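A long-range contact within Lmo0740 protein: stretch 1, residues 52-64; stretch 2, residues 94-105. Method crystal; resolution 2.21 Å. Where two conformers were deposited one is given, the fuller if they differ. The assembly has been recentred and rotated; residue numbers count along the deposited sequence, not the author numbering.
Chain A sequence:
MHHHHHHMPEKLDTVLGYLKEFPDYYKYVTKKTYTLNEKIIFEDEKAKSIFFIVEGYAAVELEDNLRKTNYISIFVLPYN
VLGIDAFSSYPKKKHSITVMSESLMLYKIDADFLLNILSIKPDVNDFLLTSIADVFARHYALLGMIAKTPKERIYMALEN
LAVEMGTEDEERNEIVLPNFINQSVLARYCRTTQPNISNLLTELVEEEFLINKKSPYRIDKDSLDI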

# COMPACT_ATOMS: atom_id res chain seq x y z
N PHE A 52 7.22 -15.08 -5.53
CA PHE A 52 8.08 -14.79 -4.37
C PHE A 52 9.52 -14.56 -4.71
O PHE A 52 10.18 -15.44 -5.29
CB PHE A 52 8.05 -15.98 -3.42
CG PHE A 52 6.95 -15.91 -2.46
CD1 PHE A 52 7.03 -15.05 -1.38
CD2 PHE A 52 5.80 -16.66 -2.67
CE1 PHE A 52 5.98 -14.96 -0.48
CE2 PHE A 52 4.75 -16.58 -1.78
CZ PHE A 52 4.84 -15.73 -0.68
N ILE A 53 10.05 -13.43 -4.29
CA ILE A 53 11.45 -13.12 -4.54
C ILE A 53 12.25 -13.83 -3.46
O ILE A 53 11.95 -13.70 -2.28
CB ILE A 53 11.75 -11.63 -4.44
CG1 ILE A 53 10.73 -10.82 -5.25
CG2 ILE A 53 13.20 -11.35 -4.80
CD1 ILE A 53 10.28 -11.39 -6.56
N VAL A 54 13.23 -14.62 -3.87
CA VAL A 54 14.08 -15.30 -2.89
C VAL A 54 15.42 -14.63 -2.79
O VAL A 54 16.03 -14.63 -1.74
CB VAL A 54 14.23 -16.82 -3.14
CG1 VAL A 54 12.87 -17.49 -3.21
CG2 VAL A 54 15.00 -17.09 -4.40
N GLU A 55 15.88 -13.99 -3.86
CA GLU A 55 17.10 -13.20 -3.72
C GLU A 55 17.15 -12.08 -4.73
O GLU A 55 16.55 -12.17 -5.79
CB GLU A 55 18.33 -14.11 -3.85
CG GLU A 55 18.53 -14.73 -5.19
CD GLU A 55 19.77 -15.65 -5.27
OE1 GLU A 55 19.97 -16.51 -4.38
OE2 GLU A 55 20.55 -15.51 -6.25
N GLY A 56 17.88 -11.02 -4.39
CA GLY A 56 17.98 -9.84 -5.26
C GLY A 56 16.90 -8.77 -5.04
O GLY A 56 15.99 -8.94 -4.23
N TYR A 57 17.00 -7.68 -5.81
CA TYR A 57 16.19 -6.49 -5.60
C TYR A 57 15.69 -5.99 -6.92
O TYR A 57 16.36 -6.10 -7.94
CB TYR A 57 17.02 -5.39 -4.90
CG TYR A 57 17.42 -5.76 -3.49
CD1 TYR A 57 18.57 -6.46 -3.21
CD2 TYR A 57 16.62 -5.41 -2.44
CE1 TYR A 57 18.91 -6.80 -1.90
CE2 TYR A 57 16.93 -5.74 -1.16
CZ TYR A 57 18.07 -6.44 -0.89
OH TYR A 57 18.34 -6.73 0.42
N ALA A 58 14.48 -5.49 -6.93
CA ALA A 58 14.02 -4.78 -8.09
C ALA A 58 13.40 -3.46 -7.69
O ALA A 58 13.20 -3.20 -6.51
CB ALA A 58 13.00 -5.63 -8.86
N ALA A 59 13.05 -2.66 -8.69
CA ALA A 59 12.36 -1.38 -8.48
C ALA A 59 11.12 -1.31 -9.29
O ALA A 59 11.12 -1.65 -10.47
CB ALA A 59 13.26 -0.21 -8.88
N VAL A 60 10.05 -0.83 -8.66
CA VAL A 60 8.81 -0.54 -9.37
C VAL A 60 8.83 0.96 -9.78
O VAL A 60 8.92 1.86 -8.94
CB VAL A 60 7.61 -0.82 -8.45
CG1 VAL A 60 6.30 -0.67 -9.18
CG2 VAL A 60 7.71 -2.21 -7.81
N GLU A 61 8.67 1.24 -11.06
CA GLU A 61 8.77 2.59 -11.60
C GLU A 61 7.44 3.25 -11.90
O GLU A 61 6.56 2.62 -12.47
CB GLU A 61 9.54 2.54 -12.92
CG GLU A 61 10.85 1.77 -12.84
CD GLU A 61 11.77 2.03 -14.03
OE1 GLU A 61 11.34 2.77 -14.95
OE2 GLU A 61 12.91 1.50 -14.03
N LEU A 62 7.31 4.54 -11.57
CA LEU A 62 6.17 5.36 -12.01
C LEU A 62 6.35 5.74 -13.49
O LEU A 62 7.20 6.57 -13.84
CB LEU A 62 6.01 6.62 -11.14
CG LEU A 62 4.95 7.65 -11.63
CD1 LEU A 62 3.64 6.99 -12.06
CD2 LEU A 62 4.67 8.71 -10.58
N GLU A 63 5.51 5.16 -14.35
CA GLU A 63 5.60 5.39 -15.78
C GLU A 63 5.17 6.81 -16.13
O GLU A 63 4.04 7.22 -15.84
CB GLU A 63 4.77 4.35 -16.56
CG GLU A 63 5.30 2.93 -16.43
CD GLU A 63 6.66 2.75 -17.08
OE1 GLU A 63 7.01 3.53 -18.00
OE2 GLU A 63 7.40 1.82 -16.68
N ASP A 64 6.10 7.58 -16.71
CA ASP A 64 5.82 8.96 -17.12
C ASP A 64 6.64 9.20 -18.36
O ASP A 64 7.83 9.53 -18.27
CB ASP A 64 6.22 9.95 -16.02
CG ASP A 64 5.84 11.40 -16.34
OD1 ASP A 64 5.48 11.75 -17.47
OD2 ASP A 64 5.89 12.23 -15.42
N LYS A 94 -0.13 3.11 -14.35
CA LYS A 94 0.84 2.14 -14.85
C LYS A 94 2.18 2.25 -14.13
O LYS A 94 2.71 3.36 -13.92
CB LYS A 94 1.07 2.31 -16.35
CG LYS A 94 -0.19 2.45 -17.18
CD LYS A 94 0.07 3.26 -18.44
CE LYS A 94 -1.23 3.72 -19.07
NZ LYS A 94 -0.99 4.32 -20.41
N HIS A 95 2.71 1.09 -13.76
CA HIS A 95 4.05 0.93 -13.20
C HIS A 95 4.74 -0.26 -13.93
O HIS A 95 4.05 -1.15 -14.45
CB HIS A 95 3.96 0.65 -11.67
CG HIS A 95 3.64 1.85 -10.81
ND1 HIS A 95 2.39 2.46 -10.80
CD2 HIS A 95 4.38 2.51 -9.89
CE1 HIS A 95 2.40 3.46 -9.95
NE2 HIS A 95 3.60 3.51 -9.38
N SER A 96 6.07 -0.25 -13.99
CA SER A 96 6.85 -1.43 -14.46
C SER A 96 7.97 -1.79 -13.46
O SER A 96 8.26 -1.00 -12.57
CB SER A 96 7.43 -1.17 -15.84
OG SER A 96 8.62 -0.42 -15.76
N ILE A 97 8.59 -2.95 -13.62
CA ILE A 97 9.42 -3.56 -12.58
C ILE A 97 10.78 -3.95 -13.11
O ILE A 97 10.87 -4.78 -13.95
CB ILE A 97 8.72 -4.79 -11.98
CG1 ILE A 97 7.40 -4.34 -11.35
CG2 ILE A 97 9.62 -5.48 -10.96
CD1 ILE A 97 6.50 -5.43 -10.80
N THR A 98 11.84 -3.34 -12.59
CA THR A 98 13.18 -3.47 -13.13
C THR A 98 14.12 -4.01 -12.09
O THR A 98 14.14 -3.54 -10.95
CB THR A 98 13.70 -2.08 -13.53
OG1 THR A 98 12.78 -1.47 -14.43
CG2 THR A 98 15.06 -2.13 -14.14
N VAL A 99 14.94 -4.96 -12.50
CA VAL A 99 15.89 -5.60 -11.63
C VAL A 99 17.02 -4.64 -11.39
O VAL A 99 17.60 -4.10 -12.34
CB VAL A 99 16.37 -6.92 -12.25
CG1 VAL A 99 17.47 -7.55 -11.42
CG2 VAL A 99 15.17 -7.86 -12.36
N MSE A 100 17.33 -4.44 -10.11
CA MSE A 100 18.29 -3.43 -9.68
C MSE A 100 19.62 -3.98 -9.29
O MSE A 100 20.65 -3.25 -9.28
CB MSE A 100 17.73 -2.84 -8.39
CG MSE A 100 16.61 -1.90 -8.75
SE MSE A 100 17.45 -0.18 -9.11
CE MSE A 100 17.03 -0.04 -11.04
N SER A 101 19.61 -5.25 -8.90
CA SER A 101 20.80 -5.95 -8.48
C SER A 101 21.34 -6.76 -9.68
O SER A 101 20.75 -6.77 -10.78
CB SER A 101 20.50 -6.80 -7.25
OG SER A 101 19.43 -7.67 -7.52
N GLU A 102 22.48 -7.40 -9.48
CA GLU A 102 23.17 -8.07 -10.58
C GLU A 102 22.32 -9.26 -11.03
O GLU A 102 22.14 -9.50 -12.24
CB GLU A 102 24.57 -8.49 -10.14
CG GLU A 102 25.45 -7.30 -9.71
N SER A 103 21.75 -9.95 -10.05
CA SER A 103 20.71 -10.94 -10.30
C SER A 103 19.61 -10.99 -9.25
O SER A 103 19.74 -10.44 -8.14
CB SER A 103 21.34 -12.34 -10.43
OG SER A 103 21.73 -12.80 -9.15
N LEU A 104 18.53 -11.67 -9.65
CA LEU A 104 17.37 -11.87 -8.87
C LEU A 104 16.73 -13.19 -9.27
O LEU A 104 16.69 -13.55 -10.47
CB LEU A 104 16.41 -10.70 -9.09
CG LEU A 104 15.05 -10.72 -8.42
CD1 LEU A 104 14.54 -9.28 -8.19
CD2 LEU A 104 14.04 -11.55 -9.20
N MSE A 105 16.24 -13.92 -8.26
CA MSE A 105 15.58 -15.21 -8.43
C MSE A 105 14.25 -15.14 -7.79
O MSE A 105 14.14 -14.67 -6.68
CB MSE A 105 16.25 -16.34 -7.67
CG MSE A 105 15.46 -17.68 -7.66
SE MSE A 105 16.69 -19.03 -6.88
CE MSE A 105 18.11 -18.97 -8.26

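The two stretches pair as antiparallel strands, interrupted midway by a break in the register, and together bury 1066 Å² of surface. Ile-53 opens the contact through apolar packing, its CG2 lying 4.1 Å from CG of Leu-104. At Val-54 the backbone engages: Val-54 N donates to Met-105 O at 3.0 Å, while its CG2 approaches CG of the selenomethionine Met-105 to 3.3 Å. Glu-55 N makes a weak bond to the same carbonyl, so Met-105 O receives two successive amides, and Met-105 N returns a bond to Glu-55 O (3.0 Å).

Gly-56 marks the irregularity. Its phi/psi of 88/179° would jam a CB against the preceding carbonyl, and an ideal CB would also lie 2.3 Å from Ser-103 O; the absence of a side chain lets its CA sit 3.4 Å from that oxygen. Ser-101 then ties the break together: its OG accepts from Tyr-57 N (3.0 Å) and donates to Ser-103 O (2.9 Å). Tyr-57 O in turn receives Met-100 N at 2.9 Å and, weakly, Ser-101 N.

Beyond this point the ladder is regular. Ala-58 faces Val-99 in a non-hydrogen-bonded pair, with its CB 4.0 Å from both Ile-97 CG2 and Leu-104 CD1. Ala-59 and Thr-98 exchange backbone bonds, Ala-59 N to Thr-98 O at 2.7 Å and Thr-98 N to Ala-59 O at 2.8 Å. Val-60 shares the face of Ala-58, packing its CG2 4.1 Å from Ile-97 CG1.

Glu-61 pairs with Ser-96 through its backbone, while on the face shared with Ala-59 its OE2 accepts from Thr-98 OG1 (3.0 Å), a diagonal link. Leu-62 places its CA over one face of the His-95 ring. Finally, Glu-63 OE2 accepts from Ser-96 OG at 2.7 Å, reinforcing a weak backbone bond from Glu-63 N to Lys-94 O.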